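Local coordinates for nitrate transport protein (Parabacteroides distasonis, PDB 3HN0) that probably serves as the solute-binding component of an ABC transporter, perhaps capturing nitrate or a related ligand for uptake, at residues P15-F20 and H224-Q229; A21-N26 and V35-V40; P108-R113 and L258-Q263; L116-L121 and L173-T178. All blocks are in the same frame, centred on the assembly; numbering follows the deposited sequence.

Contact 1 of 4, residues P15-F20 and H224-Q229; sequences PSVIAF and HGIFAQ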
loop_
_atom_site.group_PDB
_atom_site.type_symbol
_atom_site.label_atom_id
_atom_site.label_comp_id
_atom_site.label_asym_id
_atom_site.label_seq_id
_atom_site.Cartn_x
_atom_site.Cartn_y
_atom_site.Cartn_z
ATOM N N PRO A 15 -2.377 19.192 -4.916
ATOM C CA PRO A 15 -1.312 18.317 -5.419
ATOM C C PRO A 15 -1.564 17.429 -6.683
ATOM O O PRO A 15 -0.625 17.010 -7.379
ATOM C CB PRO A 15 -0.960 17.483 -4.201
ATOM C CG PRO A 15 -2.155 17.470 -3.357
ATOM C CD PRO A 15 -2.889 18.746 -3.592
ATOM N N SER A 16 -2.834 17.198 -7.035
ATOM C CA SER A 16 -3.122 16.482 -8.253
ATOM C C SER A 16 -2.606 17.223 -9.490
ATOM O O SER A 16 -2.305 16.576 -10.462
ATOM C CB SER A 16 -4.619 16.274 -8.407
ATOM O OG SER A 16 -5.192 17.529 -8.631
ATOM N N VAL A 17 -2.446 18.564 -9.424
ATOM C CA VAL A 17 -1.943 19.327 -10.598
ATOM C C VAL A 17 -0.514 18.880 -10.893
ATOM O O VAL A 17 -0.078 18.883 -12.062
ATOM C CB VAL A 17 -2.023 20.826 -10.430
ATOM C CG1 VAL A 17 -1.064 21.343 -9.323
ATOM C CG2 VAL A 17 -1.790 21.539 -11.774
ATOM N N ILE A 18 0.195 18.384 -9.862
ATOM C CA ILE A 18 1.540 17.901 -10.108
ATOM C C ILE A 18 1.574 16.727 -11.099
ATOM O O ILE A 18 2.439 16.655 -11.980
ATOM C CB ILE A 18 2.269 17.510 -8.772
ATOM C CG1 ILE A 18 2.354 18.726 -7.858
ATOM C CG2 ILE A 18 3.688 16.915 -9.095
ATOM C CD1 ILE A 18 2.828 18.410 -6.375
ATOM N N ALA A 19 0.605 15.824 -11.002
ATOM C CA ALA A 19 0.514 14.718 -11.926
ATOM C C ALA A 19 0.279 15.151 -13.360
ATOM O O ALA A 19 0.668 14.466 -14.286
ATOM C CB ALA A 19 -0.637 13.770 -11.473
ATOM N N PHE A 20 -0.419 16.273 -13.501
ATOM C CA PHE A 20 -0.797 16.837 -14.780
ATOM C C PHE A 20 0.164 17.926 -15.257
ATOM O O PHE A 20 -0.053 18.525 -16.306
ATOM C CB PHE A 20 -2.231 17.393 -14.645
ATOM C CG PHE A 20 -3.280 16.341 -14.543
ATOM C CD1 PHE A 20 -3.629 15.806 -13.337
ATOM C CD2 PHE A 20 -3.941 15.880 -15.692
ATOM C CE1 PHE A 20 -4.581 14.833 -13.257
ATOM C CE2 PHE A 20 -4.903 14.900 -15.619
ATOM C CZ PHE A 20 -5.217 14.370 -14.412
ATOM N N HIS A 224 4.386 28.477 -14.671
ATOM C CA HIS A 224 2.945 28.582 -14.990
ATOM C C HIS A 224 2.117 29.169 -13.870
ATOM O O HIS A 224 0.896 29.226 -13.982
ATOM C CB HIS A 224 2.344 27.223 -15.432
ATOM C CG HIS A 224 2.789 26.795 -16.799
ATOM N ND1 HIS A 224 3.998 26.177 -17.022
ATOM C CD2 HIS A 224 2.188 26.902 -18.010
ATOM C CE1 HIS A 224 4.139 25.947 -18.323
ATOM N NE2 HIS A 224 3.054 26.377 -18.944
ATOM N N GLY A 225 2.772 29.616 -12.805
ATOM C CA GLY A 225 2.125 30.246 -11.653
ATOM C C GLY A 225 1.227 29.363 -10.784
ATOM O O GLY A 225 0.353 29.870 -10.083
ATOM N N ILE A 226 1.438 28.049 -10.805
ATOM C CA ILE A 226 0.555 27.148 -10.127
ATOM C C ILE A 226 0.930 27.137 -8.658
ATOM O O ILE A 226 0.070 27.101 -7.795
ATOM C CB ILE A 226 0.642 25.705 -10.705
ATOM C CG1 ILE A 226 0.416 25.681 -12.244
ATOM C CG2 ILE A 226 -0.334 24.765 -9.976
ATOM C CD1 ILE A 226 -0.849 26.313 -12.632
ATOM N N PHE A 227 2.230 27.118 -8.375
ATOM C CA PHE A 227 2.713 27.212 -6.999
ATOM C C PHE A 227 3.768 28.298 -6.926
ATOM O O PHE A 227 4.444 28.621 -7.915
ATOM C CB PHE A 227 3.343 25.892 -6.547
ATOM C CG PHE A 227 2.372 24.728 -6.517
ATOM C CD1 PHE A 227 1.405 24.663 -5.556
ATOM C CD2 PHE A 227 2.435 23.741 -7.486
ATOM C CE1 PHE A 227 0.480 23.588 -5.553
ATOM C CE2 PHE A 227 1.551 22.650 -7.488
ATOM C CZ PHE A 227 0.573 22.592 -6.508
ATOM N N ALA A 228 3.901 28.875 -5.739
ATOM C CA ALA A 228 4.912 29.884 -5.497
ATOM C C ALA A 228 6.298 29.284 -5.601
ATOM O O ALA A 228 6.513 28.078 -5.340
ATOM C CB ALA A 228 4.716 30.531 -4.088
ATOM N N GLN A 229 7.257 30.131 -5.974
ATOM C CA GLN A 229 8.638 29.706 -6.146
ATOM C C GLN A 229 9.155 29.115 -4.823
ATOM O O GLN A 229 9.041 29.749 -3.781
ATOM C CB GLN A 229 9.535 30.888 -6.601
ATOM C CG GLN A 229 10.346 30.659 -7.890
ATOM C CD GLN A 229 11.010 31.937 -8.446
ATOM O OE1 GLN A 229 10.898 33.023 -7.868
ATOM N NE2 GLN A 229 11.716 31.799 -9.574
#

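Contact 2 of 4, residues A21-N26 and V35-V40; sequences ADWLEN and VQVKVV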
loop_
_atom_site.group_PDB
_atom_site.type_symbol
_atom_site.label_atom_id
_atom_site.label_comp_id
_atom_site.label_asym_id
_atom_site.label_seq_id
_atom_site.Cartn_x
_atom_site.Cartn_y
_atom_site.Cartn_z
ATOM N N ALA A 21 1.252 18.175 -14.510
ATOM C CA ALA A 21 2.128 19.312 -14.791
ATOM C C ALA A 21 2.622 19.327 -16.216
ATOM O O ALA A 21 2.677 20.390 -16.843
ATOM C CB ALA A 21 3.325 19.360 -13.798
ATOM N N ASP A 22 3.023 18.166 -16.727
ATOM C CA ASP A 22 3.601 18.138 -18.043
ATOM C C ASP A 22 2.541 18.455 -19.123
ATOM O O ASP A 22 2.897 18.798 -20.219
ATOM C CB ASP A 22 4.294 16.843 -18.383
ATOM C CG ASP A 22 5.158 16.968 -19.641
ATOM O OD1 ASP A 22 6.028 17.854 -19.664
ATOM O OD2 ASP A 22 4.975 16.199 -20.600
ATOM N N TRP A 23 1.268 18.343 -18.795
ATOM C CA TRP A 23 0.215 18.738 -19.758
ATOM C C TRP A 23 0.046 20.246 -19.861
ATOM O O TRP A 23 -0.473 20.765 -20.854
ATOM C CB TRP A 23 -1.110 18.119 -19.379
ATOM C CG TRP A 23 -1.227 16.597 -19.578
ATOM C CD1 TRP A 23 -0.219 15.712 -19.865
ATOM C CD2 TRP A 23 -2.417 15.828 -19.494
ATOM N NE1 TRP A 23 -0.732 14.422 -19.948
ATOM C CE2 TRP A 23 -2.073 14.473 -19.725
ATOM C CE3 TRP A 23 -3.739 16.128 -19.193
ATOM C CZ2 TRP A 23 -3.010 13.459 -19.672
ATOM C CZ3 TRP A 23 -4.656 15.126 -19.164
ATOM C CH2 TRP A 23 -4.284 13.800 -19.416
ATOM N N LEU A 24 0.480 20.969 -18.835
ATOM C CA LEU A 24 0.541 22.429 -18.918
ATOM C C LEU A 24 1.736 22.823 -19.710
ATOM O O LEU A 24 1.669 23.704 -20.576
ATOM C CB LEU A 24 0.615 23.060 -17.513
ATOM C CG LEU A 24 -0.672 22.986 -16.730
ATOM C CD1 LEU A 24 -0.431 23.384 -15.266
ATOM C CD2 LEU A 24 -1.692 23.928 -17.376
ATOM N N GLU A 25 2.853 22.167 -19.426
ATOM C CA GLU A 25 4.096 22.447 -20.121
ATOM C C GLU A 25 3.987 22.125 -21.609
ATOM O O GLU A 25 4.375 22.933 -22.434
ATOM C CB GLU A 25 5.252 21.656 -19.482
ATOM C CG GLU A 25 6.650 21.934 -20.102
ATOM C CD GLU A 25 7.219 23.330 -19.784
ATOM O OE1 GLU A 25 6.714 24.031 -18.871
ATOM O OE2 GLU A 25 8.197 23.735 -20.463
ATOM N N ASN A 26 3.439 20.946 -21.927
ATOM C CA ASN A 26 3.434 20.355 -23.276
ATOM C C ASN A 26 2.095 19.664 -23.521
ATOM O O ASN A 26 1.995 18.436 -23.413
ATOM C CB ASN A 26 4.514 19.286 -23.388
ATOM C CG ASN A 26 5.920 19.869 -23.336
ATOM O OD1 ASN A 26 6.330 20.604 -24.232
ATOM N ND2 ASN A 26 6.663 19.544 -22.264
ATOM N N VAL A 35 -5.321 18.971 -25.417
ATOM C CA VAL A 35 -5.731 18.771 -24.052
ATOM C C VAL A 35 -5.375 20.035 -23.293
ATOM O O VAL A 35 -4.242 20.494 -23.316
ATOM C CB VAL A 35 -5.129 17.444 -23.449
ATOM C CG1 VAL A 35 -5.600 17.244 -22.022
ATOM C CG2 VAL A 35 -5.506 16.236 -24.334
ATOM N N GLN A 36 -6.376 20.656 -22.670
ATOM C CA GLN A 36 -6.240 21.965 -22.055
ATOM C C GLN A 36 -6.527 21.862 -20.574
ATOM O O GLN A 36 -7.673 21.602 -20.222
ATOM C CB GLN A 36 -7.267 22.844 -22.706
ATOM C CG GLN A 36 -7.235 24.295 -22.420
ATOM C CD GLN A 36 -8.159 25.039 -23.401
ATOM O OE1 GLN A 36 -9.206 25.535 -23.022
ATOM N NE2 GLN A 36 -7.755 25.095 -24.665
ATOM N N VAL A 37 -5.489 21.968 -19.740
ATOM C CA VAL A 37 -5.666 21.850 -18.293
ATOM C C VAL A 37 -5.936 23.211 -17.668
ATOM O O VAL A 37 -5.189 24.183 -17.912
ATOM C CB VAL A 37 -4.391 21.261 -17.630
ATOM C CG1 VAL A 37 -4.472 21.340 -16.079
ATOM C CG2 VAL A 37 -4.197 19.861 -18.102
ATOM N N LYS A 38 -6.958 23.276 -16.831
ATOM C CA LYS A 38 -7.280 24.489 -16.073
ATOM C C LYS A 38 -7.450 24.109 -14.612
ATOM O O LYS A 38 -8.095 23.104 -14.277
ATOM C CB LYS A 38 -8.528 25.122 -16.639
ATOM C CG LYS A 38 -8.297 25.790 -17.997
ATOM C CD LYS A 38 -9.469 26.718 -18.376
ATOM C CE LYS A 38 -9.360 27.230 -19.818
ATOM N NZ LYS A 38 -7.955 27.274 -20.328
ATOM N N VAL A 39 -6.837 24.891 -13.739
ATOM C CA VAL A 39 -6.965 24.670 -12.312
ATOM C C VAL A 39 -8.240 25.373 -11.834
ATOM O O VAL A 39 -8.509 26.519 -12.200
ATOM C CB VAL A 39 -5.704 25.140 -11.561
ATOM C CG1 VAL A 39 -5.861 24.934 -10.033
ATOM C CG2 VAL A 39 -4.446 24.427 -12.097
ATOM N N VAL A 40 -9.057 24.674 -11.063
ATOM C CA VAL A 40 -10.277 25.276 -10.543
ATOM C C VAL A 40 -10.161 25.333 -9.031
ATOM O O VAL A 40 -9.462 24.535 -8.427
ATOM C CB VAL A 40 -11.548 24.528 -10.970
ATOM C CG1 VAL A 40 -11.718 24.634 -12.483
ATOM C CG2 VAL A 40 -11.521 23.074 -10.514
HETATM O O HOH W 1 -2.878 21.712 -21.180
#

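Contact 3 of 4, residues P108-R113 and L258-Q263; sequences PDILTR and LRLIEQ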
loop_
_atom_site.group_PDB
_atom_site.type_symbol
_atom_site.label_atom_id
_atom_site.label_comp_id
_atom_site.label_asym_id
_atom_site.label_seq_id
_atom_site.Cartn_x
_atom_site.Cartn_y
_atom_site.Cartn_z
ATOM N N PRO A 108 -10.246 14.433 4.541
ATOM C CA PRO A 108 -9.167 14.554 5.538
ATOM C C PRO A 108 -9.599 14.343 6.978
ATOM O O PRO A 108 -8.897 13.722 7.776
ATOM C CB PRO A 108 -8.634 15.982 5.339
ATOM C CG PRO A 108 -9.676 16.711 4.565
ATOM C CD PRO A 108 -10.346 15.633 3.693
ATOM N N ASP A 109 -10.770 14.838 7.341
ATOM C CA ASP A 109 -11.326 14.644 8.669
ATOM C C ASP A 109 -11.619 13.153 8.988
ATOM O O ASP A 109 -11.155 12.582 9.984
ATOM C CB ASP A 109 -12.632 15.460 8.740
ATOM C CG ASP A 109 -13.304 15.397 10.082
ATOM O OD1 ASP A 109 -12.642 14.983 11.058
ATOM O OD2 ASP A 109 -14.499 15.792 10.156
ATOM N N ILE A 110 -12.363 12.511 8.100
ATOM C CA ILE A 110 -12.719 11.103 8.271
ATOM C C ILE A 110 -11.494 10.192 8.382
ATOM O O ILE A 110 -11.419 9.347 9.276
ATOM C CB ILE A 110 -13.679 10.613 7.185
ATOM C CG1 ILE A 110 -15.017 11.344 7.285
ATOM C CG2 ILE A 110 -13.880 9.063 7.332
ATOM C CD1 ILE A 110 -15.781 11.501 5.958
ATOM N N LEU A 111 -10.514 10.404 7.505
ATOM C CA LEU A 111 -9.292 9.612 7.526
ATOM C C LEU A 111 -8.455 9.841 8.780
ATOM O O LEU A 111 -7.765 8.921 9.256
ATOM C CB LEU A 111 -8.458 9.823 6.253
ATOM C CG LEU A 111 -9.139 9.233 4.977
ATOM C CD1 LEU A 111 -8.185 9.291 3.778
ATOM C CD2 LEU A 111 -9.658 7.815 5.187
ATOM N N THR A 112 -8.481 11.050 9.306
ATOM C CA THR A 112 -7.767 11.337 10.539
ATOM C C THR A 112 -8.470 10.583 11.666
ATOM O O THR A 112 -7.822 9.927 12.462
ATOM C CB THR A 112 -7.736 12.865 10.816
ATOM O OG1 THR A 112 -7.028 13.505 9.732
ATOM C CG2 THR A 112 -7.023 13.182 12.117
ATOM N N ARG A 113 -9.794 10.641 11.693
ATOM C CA ARG A 113 -10.528 9.908 12.728
ATOM C C ARG A 113 -10.265 8.405 12.618
ATOM O O ARG A 113 -10.061 7.729 13.616
ATOM C CB ARG A 113 -12.020 10.233 12.648
ATOM C CG ARG A 113 -12.345 11.626 13.207
ATOM C CD ARG A 113 -13.843 11.802 13.332
ATOM N NE ARG A 113 -14.414 12.465 12.171
ATOM C CZ ARG A 113 -15.627 12.242 11.675
ATOM N NH1 ARG A 113 -16.419 11.307 12.192
ATOM N NH2 ARG A 113 -16.039 12.954 10.629
ATOM N N LEU A 258 -14.301 4.083 -0.205
ATOM C CA LEU A 258 -15.681 4.575 -0.151
ATOM C C LEU A 258 -16.461 3.918 1.002
ATOM O O LEU A 258 -17.181 4.597 1.723
ATOM C CB LEU A 258 -16.399 4.417 -1.510
ATOM C CG LEU A 258 -15.875 5.404 -2.577
ATOM C CD1 LEU A 258 -16.483 5.119 -3.969
ATOM C CD2 LEU A 258 -16.102 6.878 -2.197
ATOM N N ARG A 259 -16.248 2.618 1.207
ATOM C CA ARG A 259 -16.848 1.907 2.303
ATOM C C ARG A 259 -16.432 2.470 3.632
ATOM O O ARG A 259 -17.258 2.618 4.541
ATOM C CB ARG A 259 -16.471 0.427 2.232
ATOM C CG ARG A 259 -17.233 -0.479 3.164
ATOM C CD ARG A 259 -17.018 -1.982 2.794
ATOM N NE ARG A 259 -17.454 -2.281 1.413
ATOM C CZ ARG A 259 -16.657 -2.579 0.374
ATOM N NH1 ARG A 259 -15.327 -2.664 0.494
ATOM N NH2 ARG A 259 -17.203 -2.818 -0.816
ATOM N N LEU A 260 -15.136 2.773 3.775
ATOM C CA LEU A 260 -14.643 3.385 4.998
ATOM C C LEU A 260 -15.332 4.731 5.251
ATOM O O LEU A 260 -15.829 4.992 6.349
ATOM C CB LEU A 260 -13.110 3.522 4.921
ATOM C CG LEU A 260 -12.353 4.068 6.128
ATOM C CD1 LEU A 260 -10.846 3.746 6.022
ATOM C CD2 LEU A 260 -12.602 5.561 6.239
ATOM N N ILE A 261 -15.380 5.592 4.235
ATOM C CA ILE A 261 -16.020 6.897 4.381
ATOM C C ILE A 261 -17.495 6.741 4.793
ATOM O O ILE A 261 -17.989 7.430 5.674
ATOM C CB ILE A 261 -15.967 7.711 3.070
ATOM C CG1 ILE A 261 -14.511 8.040 2.731
ATOM C CG2 ILE A 261 -16.868 8.971 3.131
ATOM C CD1 ILE A 261 -13.826 8.864 3.812
ATOM N N GLU A 262 -18.170 5.810 4.135
ATOM C CA GLU A 262 -19.571 5.563 4.373
ATOM C C GLU A 262 -19.823 5.150 5.838
ATOM O O GLU A 262 -20.890 5.435 6.412
ATOM C CB GLU A 262 -20.030 4.483 3.403
ATOM C CG GLU A 262 -21.502 4.203 3.462
ATOM C CD GLU A 262 -21.911 3.072 2.537
ATOM O OE1 GLU A 262 -21.090 2.173 2.299
ATOM O OE2 GLU A 262 -23.043 3.102 2.051
ATOM N N GLN A 263 -18.857 4.474 6.457
ATOM C CA GLN A 263 -18.993 4.053 7.860
ATOM C C GLN A 263 -19.110 5.220 8.813
ATOM O O GLN A 263 -19.712 5.088 9.904
ATOM C CB GLN A 263 -17.803 3.242 8.308
ATOM C CG GLN A 263 -17.788 1.790 7.908
ATOM C CD GLN A 263 -16.586 1.099 8.541
ATOM O OE1 GLN A 263 -15.464 1.203 8.042
ATOM N NE2 GLN A 263 -16.816 0.423 9.662
#

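Contact 4 of 4, residues L116-L121 and L173-T178; sequences LGRQRL and LTDNDT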
loop_
_atom_site.group_PDB
_atom_site.type_symbol
_atom_site.label_atom_id
_atom_site.label_comp_id
_atom_site.label_asym_id
_atom_site.label_seq_id
_atom_site.Cartn_x
_atom_site.Cartn_y
_atom_site.Cartn_z
ATOM N N LEU A 116 -6.681 7.656 13.991
ATOM C CA LEU A 116 -6.603 7.760 15.451
ATOM C C LEU A 116 -7.252 6.543 16.101
ATOM O O LEU A 116 -6.694 5.962 17.027
ATOM C CB LEU A 116 -7.225 9.051 15.934
ATOM C CG LEU A 116 -6.508 10.360 15.535
ATOM C CD1 LEU A 116 -7.356 11.577 15.989
ATOM C CD2 LEU A 116 -5.083 10.455 16.068
ATOM N N GLY A 117 -8.404 6.126 15.589
ATOM C CA GLY A 117 -9.046 4.895 16.093
ATOM C C GLY A 117 -8.204 3.642 15.918
ATOM O O GLY A 117 -8.031 2.840 16.847
ATOM N N ARG A 118 -7.683 3.456 14.713
ATOM C CA ARG A 118 -6.838 2.310 14.381
ATOM C C ARG A 118 -5.578 2.249 15.276
ATOM O O ARG A 118 -5.148 1.181 15.708
ATOM C CB ARG A 118 -6.425 2.431 12.894
ATOM C CG ARG A 118 -5.318 1.514 12.423
ATOM C CD ARG A 118 -4.879 1.851 10.976
ATOM N NE ARG A 118 -3.433 2.095 10.884
ATOM C CZ ARG A 118 -2.779 2.408 9.768
ATOM N NH1 ARG A 118 -3.419 2.496 8.614
ATOM N NH2 ARG A 118 -1.469 2.618 9.802
ATOM N N GLN A 119 -4.981 3.401 15.530
ATOM C CA GLN A 119 -3.745 3.448 16.311
ATOM C C GLN A 119 -4.010 3.568 17.799
ATOM O O GLN A 119 -3.057 3.593 18.583
ATOM C CB GLN A 119 -2.898 4.620 15.861
ATOM C CG GLN A 119 -2.482 4.496 14.427
ATOM C CD GLN A 119 -1.584 3.308 14.212
ATOM O OE1 GLN A 119 -1.948 2.365 13.515
ATOM N NE2 GLN A 119 -0.407 3.343 14.814
ATOM N N ARG A 120 -5.272 3.686 18.187
ATOM C CA ARG A 120 -5.621 3.838 19.631
ATOM C C ARG A 120 -5.015 5.098 20.262
ATOM O O ARG A 120 -4.469 5.073 21.377
ATOM C CB ARG A 120 -5.236 2.568 20.423
ATOM C CG ARG A 120 -5.803 1.286 19.784
ATOM C CD ARG A 120 -5.286 -0.013 20.429
ATOM N NE ARG A 120 -5.624 -0.124 21.853
ATOM C CZ ARG A 120 -6.835 -0.416 22.334
ATOM N NH1 ARG A 120 -7.874 -0.632 21.516
ATOM N NH2 ARG A 120 -7.014 -0.481 23.652
ATOM N N LEU A 121 -5.150 6.203 19.542
ATOM C CA LEU A 121 -4.744 7.515 19.991
ATOM C C LEU A 121 -6.076 8.244 20.063
ATOM O O LEU A 121 -6.970 7.918 19.324
ATOM C CB LEU A 121 -3.819 8.130 18.937
ATOM C CG LEU A 121 -2.513 7.399 18.586
ATOM C CD1 LEU A 121 -1.951 7.901 17.218
ATOM C CD2 LEU A 121 -1.507 7.577 19.741
ATOM N N LEU A 173 -4.868 2.059 4.625
ATOM C CA LEU A 173 -5.904 1.318 5.398
ATOM C C LEU A 173 -5.268 0.535 6.549
ATOM O O LEU A 173 -5.749 0.577 7.685
ATOM C CB LEU A 173 -6.675 0.358 4.466
ATOM C CG LEU A 173 -7.884 -0.313 5.141
ATOM C CD1 LEU A 173 -9.064 0.653 5.115
ATOM C CD2 LEU A 173 -8.246 -1.651 4.454
ATOM N N THR A 174 -4.165 -0.150 6.245
ATOM C CA THR A 174 -3.466 -1.046 7.151
ATOM C C THR A 174 -1.998 -0.903 6.843
ATOM O O THR A 174 -1.637 -0.294 5.824
ATOM C CB THR A 174 -3.886 -2.547 6.845
ATOM O OG1 THR A 174 -3.551 -2.906 5.478
ATOM C CG2 THR A 174 -5.385 -2.748 7.044
ATOM N N ASP A 175 -1.126 -1.505 7.648
ATOM C CA ASP A 175 0.311 -1.573 7.283
ATOM C C ASP A 175 0.673 -2.346 6.017
ATOM O O ASP A 175 1.446 -1.850 5.192
ATOM C CB ASP A 175 1.115 -2.080 8.455
ATOM C CG ASP A 175 1.347 -1.002 9.449
ATOM O OD1 ASP A 175 2.115 -0.073 9.087
ATOM O OD2 ASP A 175 0.719 -1.055 10.534
ATOM N N ASN A 176 0.119 -3.536 5.808
ATOM C CA ASN A 176 0.364 -4.219 4.519
ATOM C C ASN A 176 -0.185 -3.460 3.276
ATOM O O ASN A 176 0.021 -3.910 2.146
ATOM C CB ASN A 176 -0.120 -5.691 4.542
ATOM N N ASP A 177 -0.828 -2.302 3.460
ATOM C CA ASP A 177 -1.429 -1.566 2.350
ATOM C C ASP A 177 -0.402 -0.506 1.928
ATOM O O ASP A 177 -0.581 0.633 2.292
ATOM C CB ASP A 177 -2.786 -0.925 2.798
ATOM C CG ASP A 177 -3.560 -0.146 1.632
ATOM O OD1 ASP A 177 -3.383 -0.605 0.505
ATOM O OD2 ASP A 177 -4.321 0.911 1.824
ATOM N N THR A 178 0.663 -0.846 1.164
ATOM C CA THR A 178 1.596 0.195 0.673
ATOM C C THR A 178 0.935 1.120 -0.333
ATOM O O THR A 178 1.412 2.240 -0.528
ATOM C CB THR A 178 2.950 -0.335 0.020
ATOM O OG1 THR A 178 2.681 -1.062 -1.179
ATOM C CG2 THR A 178 3.713 -1.204 1.002
#

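Contact 1 of 4, residues P15-F20 and H224-Q229
Val17 and Phe227 approach from opposite directions, and one methyl does most of the work. Val17 CG1 lies 3.5 Å from Phe227 CE2, and Phe227 CZ is at the same distance, so the methyl sits against the far end of the ring, obliquely. That placing follows from the first torsion of Val17 (chi1 67°), which wedges CG1 between the backbone N and the carbonyl carbon. Ile18 adds a second aliphatic touch to the same ring, its CG1 4.0 Å from Phe227 CE2, with the two side chains nearly perpendicular.

The loop carrying Phe227 follows helix 214-223, which ends in a Schellman motif at Gly225; the turn releases the chain directly into Ile226 and Phe227. In what appears to be the first lobe of a periplasmic-binding-protein fold, this loop thus packs on the short helix 16-19 that follows the first strand.

A single aliphatic pair completes the set: Ile226 CG2 meets Val17 CG1 at 3.6 Å, and it also lies 3.7 Å above one face of its neighbour Phe227, offset toward the rim. Leu232 and Pro152 adjoin Phe227, while Leu221 of helix 214-223 touches both Ile18 and Ile226.

Contact 2 of 4, residues A21-N26 and V35-V40
Val37 stands between Trp23 and Leu24, and its two methyls are shared out between them. CG2 of Val37 comes to the indole edge, in the ring plane, and lies 3.8 Å from Trp23 CB. The other side of the valine belongs to Leu24, whose CD2 is 3.8 Å from Val37 CB and 3.5 Å from Val37 O, the two side chains running roughly at right angles. Both methyls of Val37 reach the helix because CG1 is anti to the backbone N (chi1 171°) and CG2 is anti to the carbonyl carbon. Two residues back along the strand, Val35 CG1 approaches the six-membered part of the indole obliquely, 3.6 Å from Trp23 CE3.

Beside these apolar pairs one water joins the two backbones. It donates to Trp23 O at 2.6 Å and to Val35 O at 2.8 Å, and it accepts from Val37 N at 3.0 Å, so three main-chain polar atoms that face the gap between helix and strand are satisfied together.

Farther out, the indole is positioned by Phe20, which meets it edge-to-face, and by Leu203 and Ser206 of helix 196-212. Asp22 makes a salt bridge with Lys209 of that helix and accepts a bond from Asn26 ND2 just past the helix end. Strands 6-12 and 33-40 are parallel neighbours, joined through helices 16-19 and 21-25 and the short antiparallel strand 29-30: the arrangement is that of a beta-alpha-beta crossover, with helix 21-25 laid over strand 33-40.

Contact 3 of 4, residues P108-R113 and L258-Q263
Ile110 has more surface buried here than any other residue, and Ile261 is the residue it chiefly meets. CD1 of Ile261 reaches in close to the branch point of Ile110, 3.5 Å from Ile110 CG2 and 3.8 Å from Ile110 CB. In return Ile110 CD1 extends past it to lie 3.9 Å from Ile261 CG2, so the two branched side chains, crossing at about a right angle, each use more than one carbon. The helices that carry them are likewise almost perpendicular (87°), with segment axes 10.0 Å apart at their closest.

Leu260 works from one side of this pair. With CG anti to the backbone N (chi1 -177°), its CD2 is directed to a spot where it is 3.9 Å from Ile110 CG2 and equally far from Leu111 CD2; a second conformer of Leu260 exists, so this share is less certain. Replacing Ile110 by an alanine would probably open a gap against Ile261 CD1 and leave Leu260 CD2 with Leu111 alone on the facing segment.

Tyr264 and Phe257 of helix 251-264 extend the apolar patch, and Ile63 of helix 62-70 backs Ile261. Along helix 107-119, Arg113 pairs with Asp109 within its own helix. All four touching residues are buried and meet through carbon alone, which implies that the two helices, probably from different lobes of the binding protein, are matched by shape and apolar burial, without directional bonds.

Contact 4 of 4, residues L116-L121 and L173-T178
Arg118 reaches from helix 107-119 to the carbonyl of Leu173 and touches the loop with its outer half. CB already points toward the loop, and CG, anti to the backbone N (chi1 167°), carries the chain straight out from the helix. CD is the first atom to arrive, 3.6 Å from Leu173 O. A bend at the third torsion then turns the guanidinium. NE, beside the bend, donates to Gln119 OE1 at 3.0 Å in a nearly straight bond (165°), the amide oxygen lying close to the guanidinium plane; the neighbouring residue thereby helps to fix the rotation of the group. NH1 meets Leu173 O at 3.2 Å, but the bond is weak and bent (134°), and the carbonyl sits obliquely to the guanidinium. At the far end NH2 is 4.3 Å from Asp175 OD2, a pairing of opposite charges beyond salt-bridge range, with the oxygen well out of the guanidinium plane.

The receiving loop has its own support. Thr174 to Asp177 form a type I beta turn, and Asp177 OD2 takes a bond from Leu173 N through its anti lone pair at 3.1 Å. Leu173 O also accepts from Tyr114 OH, while the second subunit lies close by: Thr178 OG1 bonds to Ala228 N of that chain.

Substituting a leucine for Arg118 would probably leave Leu173 O with Tyr114 OH but without its weak second bond, Gln119 OE1 without this donor and Asp175 without the nearby positive charge. The chemistry implies a modest surface tether: one weak bond, probably aided by attraction between the guanidinium and Asp175.

From the N terminus, contact 1 opens first at residues 15-20, and the next helix begins contact 2, which closes at once on strand 33-40 and so nests inside the long loop that contact 1 completes only at 224-229. The two touch, tying the start of the seven-stranded sheet's lobe to the region after helix 214-223. Contact 3 opens on helix 107-119, whose end begins contact 4; this closes on the loop before strand 184-188, nested within both contact 1 and contact 3. Contact 3 ties helix 107-119 to the C-terminal helix 251-264 and so crosses contact 1. Contacts 3 and 4 also touch, opposite contacts 1 and 2 across the chain's centre.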